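Local structure of flavin reductase domain protein, FMN-binding (3HMZ) at residues L64-K69 / Q146-I151; D160-N165 / T173-K178. The protein binds flavin mononucleotide and probably acts as an NAD- or NADP-dependent oxidoreductase of the flavoredoxin family. All coordinates share one frame; numbering follows the deposited sequence. Where two conformers were deposited one is given.

Interaction 1: L64-K69 / Q146-I151; sequences LDKMTK and QYDLFI. With FMN (flavin mononucleotide), chain B; EDO (1,2-ethanediol), chain I; EDO (1,2-ethanediol), chain J.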
ATOM      1  N   LEU A  64      -9.053   4.962   8.686  1.00 18.66           N
ATOM      2  CA  LEU A  64     -10.260   4.366   9.280  1.00 18.63           C
ATOM      3  C   LEU A  64     -11.404   5.357   9.194  1.00 19.04           C
ATOM      4  O   LEU A  64     -11.382   6.402   9.838  1.00 20.82           O
ATOM      5  CB  LEU A  64     -10.006   3.980  10.720  1.00 18.86           C
ATOM      6  CG  LEU A  64      -8.818   3.051  11.000  1.00 20.07           C
ATOM      7  CD1 LEU A  64      -8.543   2.969  12.526  1.00 19.47           C
ATOM      8  CD2 LEU A  64      -9.024   1.695  10.373  1.00 20.09           C
ATOM      9  N   ASP A  65     -12.429   5.013   8.438  1.00 19.34           N
ATOM     10  CA  ASP A  65     -13.572   5.905   8.263  1.00 19.87           C
ATOM     11  C   ASP A  65     -14.297   6.110   9.604  1.00 21.14           C
ATOM     12  O   ASP A  65     -14.389   5.203  10.425  1.00 20.98           O
ATOM     13  CB  ASP A  65     -14.507   5.350   7.219  1.00 21.22           C
ATOM     14  CG  ASP A  65     -15.538   6.350   6.790  1.00 23.21           C
ATOM     15  OD1 ASP A  65     -16.603   6.406   7.443  1.00 24.50           O
ATOM     16  OD2 ASP A  65     -15.283   7.077   5.794  1.00 26.51           O
ATOM     17  N   LYS A  66     -14.790   7.332   9.801  1.00 22.04           N
ATOM     18  CA  LYS A  66     -15.551   7.678  11.000  1.00 22.18           C
ATOM     19  C   LYS A  66     -16.787   6.795  11.264  1.00 23.16           C
ATOM     20  O   LYS A  66     -17.235   6.754  12.404  1.00 24.34           O
ATOM     21  CB  LYS A  66     -15.988   9.155  10.941  1.00 22.92           C
ATOM     22  CG  LYS A  66     -14.816  10.094  11.080  1.00 23.89           C
ATOM     23  CD  LYS A  66     -15.277  11.559  11.161  1.00 25.32           C
ATOM     24  CE  LYS A  66     -14.121  12.519  11.332  1.00 25.47           C
ATOM     25  NZ  LYS A  66     -13.279  12.686  10.134  1.00 24.89           N
HETATM   26  N   MSE A  67     -17.347   6.169  10.228  1.00 24.82           N
HETATM   27  CA  MSE A  67     -18.534   5.299  10.321  0.50 26.81           C
HETATM   28  C   MSE A  67     -18.197   3.923  10.910  1.00 25.77           C
HETATM   29  O   MSE A  67     -19.103   3.161  11.259  1.00 27.24           O
HETATM   30  CB  MSE A  67     -19.213   5.085   8.936  0.50 30.47           C
HETATM   31  CG  MSE A  67     -18.580   3.975   7.980  0.50 33.83           C
HETATM   32 SE   MSE A  67     -19.396   3.565   6.216  0.37 39.07          SE
HETATM   33  CE  MSE A  67     -19.144   5.226   5.229  0.50 36.83           C
ATOM     34  N   THR A  68     -16.908   3.578  10.989  1.00 22.67           N
ATOM     35  CA  THR A  68     -16.577   2.211  11.409  1.00 21.32           C
ATOM     36  C   THR A  68     -16.565   1.959  12.901  1.00 20.63           C
ATOM     37  O   THR A  68     -16.069   2.777  13.681  1.00 21.62           O
ATOM     38  CB  THR A  68     -15.240   1.719  10.814  1.00 19.84           C
ATOM     39  OG1 THR A  68     -14.128   2.399  11.396  1.00 21.07           O
ATOM     40  CG2 THR A  68     -15.206   1.823   9.315  1.00 20.88           C
ATOM     41  N   LYS A  69     -17.128   0.819  13.296  1.00 20.47           N
ATOM     42  CA  LYS A  69     -17.103   0.405  14.695  1.00 21.25           C
ATOM     43  C   LYS A  69     -15.672   0.114  15.119  1.00 21.08           C
ATOM     44  O   LYS A  69     -15.261   0.458  16.208  1.00 21.23           O
ATOM     45  CB  LYS A  69     -18.022  -0.795  14.955  1.00 23.49           C
ATOM     46  CG  LYS A  69     -18.108  -1.228  16.429  1.00 25.74           C
ATOM     47  CD  LYS A  69     -18.646  -0.143  17.374  1.00 27.72           C
ATOM     48  CE  LYS A  69     -20.051   0.200  17.120  1.00 29.73           C
ATOM     49  NZ  LYS A  69     -20.538   1.070  18.311  1.00 30.22           N
ATOM     50  N   GLN A 146      -9.076  15.224  10.800  1.00 23.89           N
ATOM     51  CA  GLN A 146      -9.017  15.835   9.460  0.50 23.89           C
ATOM     52  C   GLN A 146      -8.884  14.841   8.311  1.00 23.31           C
ATOM     53  O   GLN A 146      -9.495  15.021   7.275  1.00 24.50           O
ATOM     54  CB  GLN A 146      -7.874  16.851   9.376  0.50 24.80           C
ATOM     55  CG  GLN A 146      -8.018  18.010  10.353  0.50 25.44           C
ATOM     56  CD  GLN A 146      -9.318  18.730  10.177  0.50 25.95           C
ATOM     57  OE1 GLN A 146      -9.803  18.887   9.069  0.50 25.86           O
ATOM     58  NE2 GLN A 146      -9.891  19.180  11.286  0.50 26.39           N
ATOM     59  N   TYR A 147      -8.098  13.782   8.530  1.00 21.63           N
ATOM     60  CA  TYR A 147      -7.791  12.802   7.475  1.00 20.27           C
ATOM     61  C   TYR A 147      -8.164  11.384   7.788  1.00 20.64           C
ATOM     62  O   TYR A 147      -7.861  10.516   6.981  1.00 20.26           O
ATOM     63  CB  TYR A 147      -6.279  12.854   7.201  1.00 20.30           C
ATOM     64  CG  TYR A 147      -5.751  14.216   6.809  1.00 20.96           C
ATOM     65  CD1 TYR A 147      -6.106  14.783   5.595  1.00 21.46           C
ATOM     66  CD2 TYR A 147      -4.864  14.903   7.631  1.00 21.43           C
ATOM     67  CE1 TYR A 147      -5.646  16.061   5.242  1.00 22.89           C
ATOM     68  CE2 TYR A 147      -4.370  16.164   7.273  1.00 23.17           C
ATOM     69  CZ  TYR A 147      -4.750  16.718   6.068  1.00 22.57           C
ATOM     70  OH  TYR A 147      -4.239  17.950   5.686  1.00 25.22           O
ATOM     71  N   ASP A 148      -8.786  11.098   8.935  1.00 20.44           N
ATOM     72  CA  ASP A 148      -9.113   9.682   9.277  1.00 19.68           C
ATOM     73  C   ASP A 148      -7.852   8.812   9.273  1.00 18.39           C
ATOM     74  O   ASP A 148      -7.914   7.619   9.063  1.00 19.52           O
ATOM     75  CB  ASP A 148     -10.203   9.134   8.332  1.00 21.08           C
ATOM     76  CG  ASP A 148     -11.479   9.924   8.413  1.00 22.26           C
ATOM     77  OD1 ASP A 148     -11.751  10.443   9.532  1.00 23.29           O
ATOM     78  OD2 ASP A 148     -12.165  10.063   7.378  1.00 24.62           O
ATOM     79  N   LEU A 149      -6.708   9.421   9.561  1.00 18.85           N
ATOM     80  CA  LEU A 149      -5.385   8.786   9.420  1.00 19.28           C
ATOM     81  C   LEU A 149      -4.818   8.475  10.784  1.00 20.10           C
ATOM     82  O   LEU A 149      -4.586   9.384  11.601  1.00 20.36           O
ATOM     83  CB  LEU A 149      -4.484   9.736   8.658  1.00 19.52           C
ATOM     84  CG  LEU A 149      -3.038   9.344   8.365  1.00 20.43           C
ATOM     85  CD1 LEU A 149      -3.016   8.037   7.542  1.00 20.40           C
ATOM     86  CD2 LEU A 149      -2.299  10.473   7.690  1.00 21.48           C
ATOM     87  N   PHE A 150      -4.529   7.195  11.000  1.00 19.10           N
ATOM     88  CA  PHE A 150      -4.055   6.675  12.253  1.00 19.01           C
ATOM     89  C   PHE A 150      -2.647   6.145  12.088  1.00 18.00           C
ATOM     90  O   PHE A 150      -2.357   5.518  11.082  1.00 19.40           O
ATOM     91  CB  PHE A 150      -5.005   5.565  12.737  1.00 19.05           C
ATOM     92  CG  PHE A 150      -6.359   6.079  13.140  1.00 19.02           C
ATOM     93  CD1 PHE A 150      -7.284   6.463  12.219  1.00 19.46           C
ATOM     94  CD2 PHE A 150      -6.691   6.163  14.492  1.00 20.49           C
ATOM     95  CE1 PHE A 150      -8.509   6.993  12.587  1.00 21.38           C
ATOM     96  CE2 PHE A 150      -7.938   6.652  14.886  1.00 19.64           C
ATOM     97  CZ  PHE A 150      -8.838   7.082  13.946  1.00 20.28           C
ATOM     98  N   ILE A 151      -1.780   6.448  13.039  1.00 18.21           N
ATOM     99  CA  ILE A 151      -0.381   6.024  13.100  1.00 17.62           C
ATOM    100  C   ILE A 151      -0.198   5.116  14.285  1.00 18.96           C
ATOM    101  O   ILE A 151      -0.673   5.430  15.392  1.00 19.92           O
ATOM    102  CB  ILE A 151       0.566   7.263  13.206  1.00 18.09           C
ATOM    103  CG1 ILE A 151       0.525   8.038  11.882  1.00 19.41           C
ATOM    104  CG2 ILE A 151       2.005   6.829  13.536  1.00 18.75           C
ATOM    105  CD1 ILE A 151       1.206   9.393  11.955  1.00 20.52           C
TER
HETATM  106  N1  FMN B 500     -12.694   1.157   5.406  1.00 16.49           N
HETATM  107  C2  FMN B 500     -11.768   2.041   5.906  1.00 17.19           C
HETATM  108  O2  FMN B 500     -12.112   2.838   6.779  1.00 19.38           O
HETATM  109  N3  FMN B 500     -10.468   1.991   5.437  1.00 17.86           N
HETATM  110  C4  FMN B 500     -10.060   1.128   4.468  1.00 16.83           C
HETATM  111  O4  FMN B 500      -8.861   1.171   4.082  1.00 17.20           O
HETATM  112  C4A FMN B 500     -11.021   0.245   3.952  1.00 16.70           C
HETATM  113  N5  FMN B 500     -10.685  -0.678   2.979  1.00 17.22           N
HETATM  114  C5A FMN B 500     -11.551  -1.691   2.592  1.00 16.67           C
HETATM  115  C6  FMN B 500     -11.129  -2.724   1.741  1.00 16.68           C
HETATM  116  C7  FMN B 500     -12.001  -3.728   1.334  1.00 16.65           C
HETATM  117  C7M FMN B 500     -11.530  -4.833   0.441  1.00 16.47           C
HETATM  118  C8  FMN B 500     -13.324  -3.699   1.782  1.00 16.84           C
HETATM  119  C8M FMN B 500     -14.317  -4.764   1.361  1.00 18.62           C
HETATM  120  C9  FMN B 500     -13.723  -2.677   2.632  1.00 16.60           C
HETATM  121  C9A FMN B 500     -12.882  -1.661   3.059  1.00 17.38           C
HETATM  122  N10 FMN B 500     -13.266  -0.639   3.924  1.00 17.04           N
HETATM  123  C10 FMN B 500     -12.335   0.258   4.422  1.00 16.70           C
HETATM  124  C1' FMN B 500     -14.633  -0.608   4.553  1.00 16.38           C
HETATM  125  C2' FMN B 500     -14.729  -1.245   5.946  1.00 16.62           C
HETATM  126  O2' FMN B 500     -14.029  -2.498   6.018  1.00 17.58           O
HETATM  127  C3' FMN B 500     -16.218  -1.424   6.221  1.00 16.99           C
HETATM  128  O3' FMN B 500     -16.824  -0.138   6.319  1.00 19.06           O
HETATM  129  C4' FMN B 500     -16.530  -2.344   7.418  1.00 17.87           C
HETATM  130  O4' FMN B 500     -17.877  -2.778   7.262  1.00 19.50           O
HETATM  131  C5' FMN B 500     -16.357  -1.688   8.773  1.00 17.53           C
HETATM  132  O5' FMN B 500     -16.753  -2.641   9.761  1.00 18.37           O
HETATM  133  P   FMN B 500     -17.016  -2.174  11.269  1.00 19.14           P
HETATM  134  O1P FMN B 500     -17.604  -3.419  11.910  1.00 20.37           O
HETATM  135  O2P FMN B 500     -15.733  -1.707  11.897  1.00 18.58           O
HETATM  136  O3P FMN B 500     -17.999  -1.033  11.238  1.00 20.81           O
HETATM  137  C1  EDO I 204     -11.925   6.592   4.339  1.00 43.17           C
HETATM  138  O1  EDO I 204     -13.294   6.225   4.132  1.00 42.13           O
HETATM  139  C2  EDO I 204     -11.851   7.738   5.340  1.00 43.81           C
HETATM  140  O2  EDO I 204     -11.882   9.034   4.726  1.00 44.46           O
HETATM  141  C1  EDO J 205     -20.063   5.101  14.747  1.00 48.88           C
HETATM  142  O1  EDO J 205     -20.856   5.133  13.547  1.00 50.16           O
HETATM  143  C2  EDO J 205     -19.394   3.736  14.901  1.00 48.38           C
HETATM  144  O2  EDO J 205     -20.331   2.650  14.679  1.00 48.08           O
HETATM  145  O   HOH W   1     -14.693   9.416   7.685  1.00 25.23           O
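CG of Asp148 stands anti to its own carbonyl carbon (chi1 -60°), and the Lys66 chain runs extended to CE before a bend at chi4 (72°) swings NZ round, the two side chains crossing at about a right angle. Lys66 NZ meets Asp148 OD1 at 2.8 Å, on the syn side and slightly out of the carboxylate plane, which makes a salt bridge. Both atoms have further partners: OD1 forms a second salt bridge with Arg71 NH1, and NZ also hydrogen-bonds Leu145 O. Asp148 OD2 accepts from a water at 2.6 Å, and that water accepts from Lys66 N. Asp65 OD2 lies 4.6 Å from Asp148 OD2, a pairing of like charges that the neighbouring lysine and arginine probably offset. An alanine in place of Asp148 would probably leave Lys66 and Arg71 without their shared counter-charge and the bridging water without this acceptor. The backbones are joined by Leu64 N donating to Asp148 O at 2.9 Å. Leu64 CD1 also sits over one face of the Phe150 ring, 3.9 Å from its centroid and 16° off the ring normal, a CH-pi contact. Residues 65-68 form a type I beta turn, and an Asx turn is nested in it, Asp65 OD1 accepting from Met67 N. Thr68 then occupies the N-cap of helix 69-77. Asp65 N donates to FMN O2 at 2.8 Å and Lys69 N to FMN O3P at 2.9 Å, so this loop, tied to Asp148 just before strand 149-160 and packed on Phe150 within it, grips both the flavin ring and the phosphate of the FMN site.

Interaction 2: D160-N165 / T173-K178; sequences DTQVFN and TAPADK. With EDO (1,2-ethanediol), chain H.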
ATOM      1  N   ASP A 160       3.091 -17.054   9.331  1.00 15.63           N
ATOM      2  CA  ASP A 160       3.064 -18.467   8.932  1.00 16.32           C
ATOM      3  C   ASP A 160       4.352 -18.744   8.168  1.00 14.88           C
ATOM      4  O   ASP A 160       4.546 -18.212   7.067  1.00 15.88           O
ATOM      5  CB  ASP A 160       1.808 -18.679   8.078  1.00 17.60           C
ATOM      6  CG  ASP A 160       1.694 -20.020   7.479  1.00 19.99           C
ATOM      7  OD1 ASP A 160       2.632 -20.832   7.514  1.00 19.80           O
ATOM      8  OD2 ASP A 160       0.586 -20.239   6.929  1.00 25.47           O
ATOM      9  N   THR A 161       5.176 -19.640   8.710  1.00 16.46           N
ATOM     10  CA  THR A 161       6.471 -19.908   8.119  1.00 17.50           C
ATOM     11  C   THR A 161       6.428 -20.566   6.754  1.00 17.64           C
ATOM     12  O   THR A 161       7.441 -20.577   6.074  1.00 20.23           O
ATOM     13  CB  THR A 161       7.351 -20.757   9.036  1.00 18.32           C
ATOM     14  OG1 THR A 161       6.715 -22.012   9.303  1.00 19.67           O
ATOM     15  CG2 THR A 161       7.654 -20.003  10.373  1.00 19.69           C
ATOM     16  N   GLN A 162       5.302 -21.154   6.370  1.00 19.45           N
ATOM     17  CA  GLN A 162       5.205 -21.672   4.993  1.00 20.79           C
ATOM     18  C   GLN A 162       5.171 -20.547   3.942  1.00 21.13           C
ATOM     19  O   GLN A 162       5.580 -20.775   2.783  1.00 22.97           O
ATOM     20  CB  GLN A 162       3.966 -22.512   4.816  1.00 22.99           C
ATOM     21  CG  GLN A 162       4.007 -23.292   3.508  1.00 26.09           C
ATOM     22  CD  GLN A 162       2.901 -24.291   3.384  1.00 28.33           C
ATOM     23  OE1 GLN A 162       1.771 -24.055   3.820  1.00 28.11           O
ATOM     24  NE2 GLN A 162       3.224 -25.450   2.739  1.00 30.66           N
ATOM     25  N   VAL A 163       4.715 -19.354   4.348  1.00 17.53           N
ATOM     26  CA  VAL A 163       4.619 -18.283   3.350  0.50 17.22           C
ATOM     27  C   VAL A 163       5.548 -17.107   3.623  1.00 16.64           C
ATOM     28  O   VAL A 163       5.914 -16.442   2.695  1.00 17.01           O
ATOM     29  CB  VAL A 163       3.168 -17.897   3.117  0.50 16.23           C
ATOM     30  CG1 VAL A 163       2.619 -17.246   4.347  0.50 14.80           C
ATOM     31  CG2 VAL A 163       3.014 -17.020   1.899  0.50 16.60           C
ATOM     32  N   PHE A 164       5.997 -16.893   4.873  1.00 16.85           N
ATOM     33  CA  PHE A 164       6.978 -15.864   5.185  1.00 15.65           C
ATOM     34  C   PHE A 164       7.918 -16.436   6.225  1.00 16.11           C
ATOM     35  O   PHE A 164       7.487 -16.910   7.283  1.00 16.69           O
ATOM     36  CB  PHE A 164       6.311 -14.604   5.723  1.00 16.75           C
ATOM     37  CG  PHE A 164       7.265 -13.457   5.953  1.00 15.76           C
ATOM     38  CD1 PHE A 164       7.987 -13.342   7.132  1.00 16.07           C
ATOM     39  CD2 PHE A 164       7.447 -12.493   4.986  1.00 16.82           C
ATOM     40  CE1 PHE A 164       8.854 -12.267   7.327  1.00 16.89           C
ATOM     41  CE2 PHE A 164       8.276 -11.426   5.172  1.00 17.29           C
ATOM     42  CZ  PHE A 164       8.990 -11.302   6.342  1.00 15.58           C
ATOM     43  N   ASN A 165       9.201 -16.420   5.925  1.00 16.07           N
ATOM     44  CA  ASN A 165      10.197 -16.911   6.897  1.00 17.14           C
ATOM     45  C   ASN A 165      11.528 -16.253   6.646  1.00 17.58           C
ATOM     46  O   ASN A 165      11.837 -15.828   5.512  1.00 18.46           O
ATOM     47  CB  ASN A 165      10.278 -18.447   6.879  1.00 19.76           C
ATOM     48  CG  ASN A 165      10.693 -19.005   5.533  1.00 20.76           C
ATOM     49  OD1 ASN A 165      11.792 -18.759   5.048  1.00 22.37           O
ATOM     50  ND2 ASN A 165       9.784 -19.760   4.906  1.00 23.31           N
ATOM     51  N   THR A 173       6.671 -20.621  -3.610  1.00 27.49           N
ATOM     52  CA  THR A 173       6.710 -21.991  -3.129  1.00 28.08           C
ATOM     53  C   THR A 173       5.599 -22.395  -2.196  1.00 27.43           C
ATOM     54  O   THR A 173       5.334 -23.580  -2.079  1.00 30.09           O
ATOM     55  CB  THR A 173       8.089 -22.328  -2.491  1.00 29.24           C
ATOM     56  OG1 THR A 173       8.373 -21.413  -1.425  1.00 29.01           O
ATOM     57  CG2 THR A 173       9.183 -22.238  -3.543  1.00 30.45           C
ATOM     58  N   ALA A 174       4.900 -21.440  -1.577  1.00 25.88           N
ATOM     59  CA  ALA A 174       3.802 -21.749  -0.702  1.00 23.51           C
ATOM     60  C   ALA A 174       2.569 -22.144  -1.525  1.00 22.98           C
ATOM     61  O   ALA A 174       2.487 -21.818  -2.711  1.00 21.65           O
ATOM     62  CB  ALA A 174       3.437 -20.504   0.159  1.00 22.96           C
ATOM     63  N   PRO A 175       1.576 -22.787  -0.890  1.00 22.65           N
ATOM     64  CA  PRO A 175       0.330 -23.057  -1.602  1.00 23.03           C
ATOM     65  C   PRO A 175      -0.282 -21.791  -2.202  1.00 21.34           C
ATOM     66  O   PRO A 175      -0.212 -20.731  -1.599  1.00 19.40           O
ATOM     67  CB  PRO A 175      -0.579 -23.617  -0.518  1.00 25.48           C
ATOM     68  CG  PRO A 175       0.347 -24.238   0.422  1.00 26.04           C
ATOM     69  CD  PRO A 175       1.530 -23.344   0.462  1.00 25.54           C
ATOM     70  N   ALA A 176      -0.866 -21.916  -3.383  1.00 21.18           N
ATOM     71  CA  ALA A 176      -1.465 -20.781  -4.068  1.00 22.00           C
ATOM     72  C   ALA A 176      -2.506 -20.047  -3.222  1.00 20.16           C
ATOM     73  O   ALA A 176      -2.613 -18.827  -3.312  1.00 18.84           O
ATOM     74  CB  ALA A 176      -2.106 -21.243  -5.379  1.00 23.54           C
ATOM     75  N   ASP A 177      -3.260 -20.770  -2.395  1.00 19.44           N
ATOM     76  CA  ASP A 177      -4.296 -20.129  -1.583  1.00 19.97           C
ATOM     77  C   ASP A 177      -3.755 -19.318  -0.402  1.00 18.56           C
ATOM     78  O   ASP A 177      -4.560 -18.756   0.329  1.00 18.85           O
ATOM     79  CB  ASP A 177      -5.441 -21.054  -1.198  1.00 23.20           C
ATOM     80  CG  ASP A 177      -5.083 -22.081  -0.206  1.00 26.26           C
ATOM     81  OD1 ASP A 177      -3.941 -22.133   0.303  1.00 27.85           O
ATOM     82  OD2 ASP A 177      -6.034 -22.879   0.094  1.00 29.81           O
ATOM     83  N   LYS A 178      -2.429 -19.261  -0.224  1.00 17.18           N
ATOM     84  CA  LYS A 178      -1.855 -18.397   0.815  0.50 16.33           C
ATOM     85  C   LYS A 178      -1.401 -17.049   0.267  1.00 15.23           C
ATOM     86  O   LYS A 178      -0.953 -16.191   1.014  1.00 16.50           O
ATOM     87  CB  LYS A 178      -0.726 -19.090   1.564  0.50 15.75           C
ATOM     88  CG  LYS A 178      -1.221 -20.299   2.368  0.50 15.82           C
ATOM     89  CD  LYS A 178      -0.178 -20.782   3.374  0.50 16.41           C
ATOM     90  CE  LYS A 178      -0.718 -21.884   4.189  0.50 15.46           C
ATOM     91  NZ  LYS A 178       0.238 -22.371   5.256  0.50 15.77           N
TER
HETATM   92  C1  EDO H 203      -5.599 -21.864   4.102  1.00 45.69           C
HETATM   93  O1  EDO H 203      -4.983 -20.674   3.541  1.00 47.10           O
HETATM   94  C2  EDO H 203      -6.669 -22.351   3.123  1.00 45.74           C
HETATM   95  O2  EDO H 203      -6.588 -23.669   2.605  1.00 45.89           O
HETATM   96  O   HOH W   2       7.279 -22.138   1.274  1.00 37.53           O
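The Gln162 amide has Pro175 on one face and Lys178 at its edge. Pro175 CD stands almost squarely over the amide carbon, at 3.4 Å from Gln162 CD, whereas Lys178 NZ lies close to the amide plane and donates to Gln162 OE1 at 2.7 Å, with a C=O...N angle of 146°. The second flat group, the Asp160 carboxylate, builds an Asx turn at the end of strand 149-160: its OD1 accepts from Gln162 N at 2.9 Å, the donor standing 38° out of the carboxylate plane. Its other oxygen, OD2, uses the syn lone pair to take Lys178 NZ at 2.7 Å in a salt bridge. In the lysine conformer described here, NZ therefore joins a carboxylate and an amide oxygen from the same turn, and Asn12 OD1 is a further hydrogen-bond partner. CG of Gln162 is anti to the backbone N (chi1 -168°), and the chain beyond it is extended, carrying the amide to the proline. The apolar part of the contact is small: in the conformer given, Val163 CG2 reaches Ala174 CB at 3.9 Å, while Val163 also packs on Phe171 and Ser130. Within the turn, Asp160 O accepts from both Val163 N and Phe164 N, and Asn165 ND2 bonds Thr161 O. The contact thus joins the turn closing strand 149-160 to the segment that leads into strand 181-185, away from the flavin. Ala174 CB approaches Gln162 O to 3.4 Å, and that same oxygen accepts from a water at 2.6 Å, the water also lying 3.0 Å from Thr173 OG1 in a hydrogen bond.

In the fold
Interactions 1 and 2 lie on opposite sides of the chain's centre, about 31 Å apart between centres and about 20 Å between nearest atoms, so they do not touch. Strand 149-160 connects them: interaction 1 uses Phe150 near its start, interaction 2 its last residue and the turn beyond. Both segments of interaction 1 precede those of interaction 2 in the sequence. The first spans 76 intervening residues and borders the FMN site; the second spans only seven and is local. Both fall within the flavin reductase-like domain, one at the FMN end of strand 149-160, the other at the strand's far end, away from the cofactor.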